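Local coordinates for protein lithostathine-1-alpha (Homo sapiens, PDB 1QDD) that may inhibit spontaneous precipitation of calcium carbonate and may be associated with regeneration in pancreas and brain, at residues F28-R32 with S69-D73. The protein carries 1 engineered substitution. Residue numbers count along the deposited sequence, not the author numbering.
Sequences FNEDR and SGTDD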
loop_
_atom_site.group_PDB
_atom_site.type_symbol
_atom_site.label_atom_id
_atom_site.label_comp_id
_atom_site.label_asym_id
_atom_site.label_seq_id
_atom_site.Cartn_x
_atom_site.Cartn_y
_atom_site.Cartn_z
ATOM N N PHE A 28 3.817 3.452 7.423
ATOM C CA PHE A 28 4.072 2.035 7.619
ATOM C C PHE A 28 3.621 1.635 9.026
ATOM O O PHE A 28 3.971 2.323 10.010
ATOM C CB PHE A 28 5.562 1.723 7.435
ATOM C CG PHE A 28 5.970 0.319 7.803
ATOM C CD1 PHE A 28 6.787 0.103 8.905
ATOM C CD2 PHE A 28 5.551 -0.780 7.078
ATOM C CE1 PHE A 28 7.179 -1.175 9.269
ATOM C CE2 PHE A 28 5.935 -2.052 7.433
ATOM C CZ PHE A 28 6.750 -2.260 8.529
ATOM N N ASN A 29 2.796 0.632 9.187
ATOM C CA ASN A 29 2.309 0.116 10.468
ATOM C C ASN A 29 2.865 -1.293 10.669
ATOM O O ASN A 29 2.585 -2.192 9.862
ATOM C CB ASN A 29 0.779 0.121 10.472
ATOM C CG ASN A 29 0.124 -0.132 11.805
ATOM O OD1 ASN A 29 -1.048 0.226 12.076
ATOM N ND2 ASN A 29 0.819 -0.787 12.706
ATOM N N GLU A 30 3.644 -1.523 11.727
ATOM C CA GLU A 30 4.263 -2.817 12.006
ATOM C C GLU A 30 3.354 -3.835 12.651
ATOM O O GLU A 30 3.776 -4.988 12.921
ATOM C CB GLU A 30 5.584 -2.627 12.780
ATOM C CG GLU A 30 6.626 -3.703 12.466
ATOM C CD GLU A 30 7.966 -3.413 13.109
ATOM O OE1 GLU A 30 8.018 -3.346 14.354
ATOM O OE2 GLU A 30 8.965 -3.254 12.381
ATOM N N ASP A 31 2.081 -3.583 12.832
ATOM C CA ASP A 31 1.091 -4.536 13.308
ATOM C C ASP A 31 0.838 -5.628 12.274
ATOM O O ASP A 31 0.623 -5.289 11.095
ATOM C CB ASP A 31 -0.210 -3.772 13.520
ATOM C CG ASP A 31 -1.325 -4.590 14.134
ATOM O OD1 ASP A 31 -1.062 -5.646 14.732
ATOM O OD2 ASP A 31 -2.477 -4.122 14.002
ATOM N N ARG A 32 0.774 -6.877 12.690
ATOM C CA ARG A 32 0.547 -8.010 11.794
ATOM C C ARG A 32 -0.919 -8.370 11.750
ATOM O O ARG A 32 -1.536 -8.771 12.741
ATOM C CB ARG A 32 1.414 -9.193 12.243
ATOM C CG ARG A 32 2.907 -8.919 12.136
ATOM C CD ARG A 32 3.480 -8.287 13.402
ATOM N NE ARG A 32 4.927 -8.451 13.443
ATOM C CZ ARG A 32 5.822 -7.788 12.722
ATOM N NH1 ARG A 32 5.434 -6.849 11.877
ATOM N NH2 ARG A 32 7.110 -8.083 12.868
ATOM N N SER A 69 12.102 2.893 8.278
ATOM C CA SER A 69 11.526 2.475 9.538
ATOM C C SER A 69 12.479 1.595 10.343
ATOM O O SER A 69 12.248 1.448 11.555
ATOM C CB SER A 69 10.217 1.693 9.340
ATOM O OG SER A 69 10.469 0.363 8.919
ATOM N N GLY A 70 13.443 0.938 9.718
ATOM C CA GLY A 70 14.303 -0.004 10.409
ATOM C C GLY A 70 13.699 -1.370 10.596
ATOM O O GLY A 70 14.323 -2.205 11.273
ATOM N N THR A 71 12.530 -1.687 10.037
ATOM C CA THR A 71 11.901 -2.987 10.214
ATOM C C THR A 71 12.775 -4.157 9.766
ATOM O O THR A 71 13.507 -4.049 8.787
ATOM C CB THR A 71 10.526 -3.035 9.498
ATOM O OG1 THR A 71 9.828 -4.221 9.908
ATOM C CG2 THR A 71 10.590 -3.017 7.982
ATOM N N ASP A 72 12.611 -5.291 10.444
ATOM C CA ASP A 72 13.181 -6.568 10.057
ATOM C C ASP A 72 12.174 -7.462 9.335
ATOM O O ASP A 72 12.473 -8.620 9.008
ATOM C CB ASP A 72 13.746 -7.318 11.277
ATOM C CG ASP A 72 14.956 -6.612 11.880
ATOM O OD1 ASP A 72 14.895 -6.303 13.095
ATOM O OD2 ASP A 72 15.892 -6.317 11.107
ATOM N N ASP A 73 10.986 -6.948 9.009
ATOM C CA ASP A 73 9.960 -7.728 8.327
ATOM C C ASP A 73 10.335 -8.172 6.917
ATOM O O ASP A 73 11.057 -7.477 6.217
ATOM C CB ASP A 73 8.647 -6.930 8.288
ATOM C CG ASP A 73 7.930 -6.853 9.611
ATOM O OD1 ASP A 73 6.815 -6.268 9.646
ATOM O OD2 ASP A 73 8.415 -7.354 10.645
HETATM O O HOH W 1 10.794 -5.832 12.670
#
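Residues 28-32 form part of strand 24-33, and the irregular segment 69-73 runs beside them in the same direction. The CA atoms of F28 and S69 are 7.7 Å apart and those of E30 and T71 7.8 Å; no backbone hydrogen bond joins the two segments, so side chains make the contact. G70, with phi 81°, is where the chain leaves the helical path; it lies within the first of two successive ST turns, in which S69 OG accepts from T71 N at 3.1 Å and T71 OG1 accepts from D73 N at 3.1 Å. F28, E30, S69, T71 and D73 all direct their CA-to-CB bonds into the gap. The F28 ring fills one part of it, with its CE1 3.6 Å from S69 OG and 3.8 Å from T71 CB. Next along the strand, T71 OG1 donates to E30 OE2 at 2.8 Å. R32 starts out sideways, but its guanidinium swings back to meet the D73 carboxylate edge-on in a two-pronged salt bridge: NH1 of R32 to OD1 of D73, and NH2 of R32 to OD2 of D73, both 2.7 Å. The positive charge of R32 probably eases the closeness of two acids, E30 OE2 and D73 OD2, 4.5 Å apart. Water 1 accepts from D72 N at 2.9 Å and donates to E30 OE2 at 3.2 Å. In this C-type lectin domain, the contact ties the connection between helix 56-68 and strand 75-78 to strand 24-33 at the protein surface. S69 OG bonds back to I66 O in that helix, while D73 OD1 reaches S137 OG on strand 136-143, the antiparallel neighbour whose S137 and V139 also touch F28.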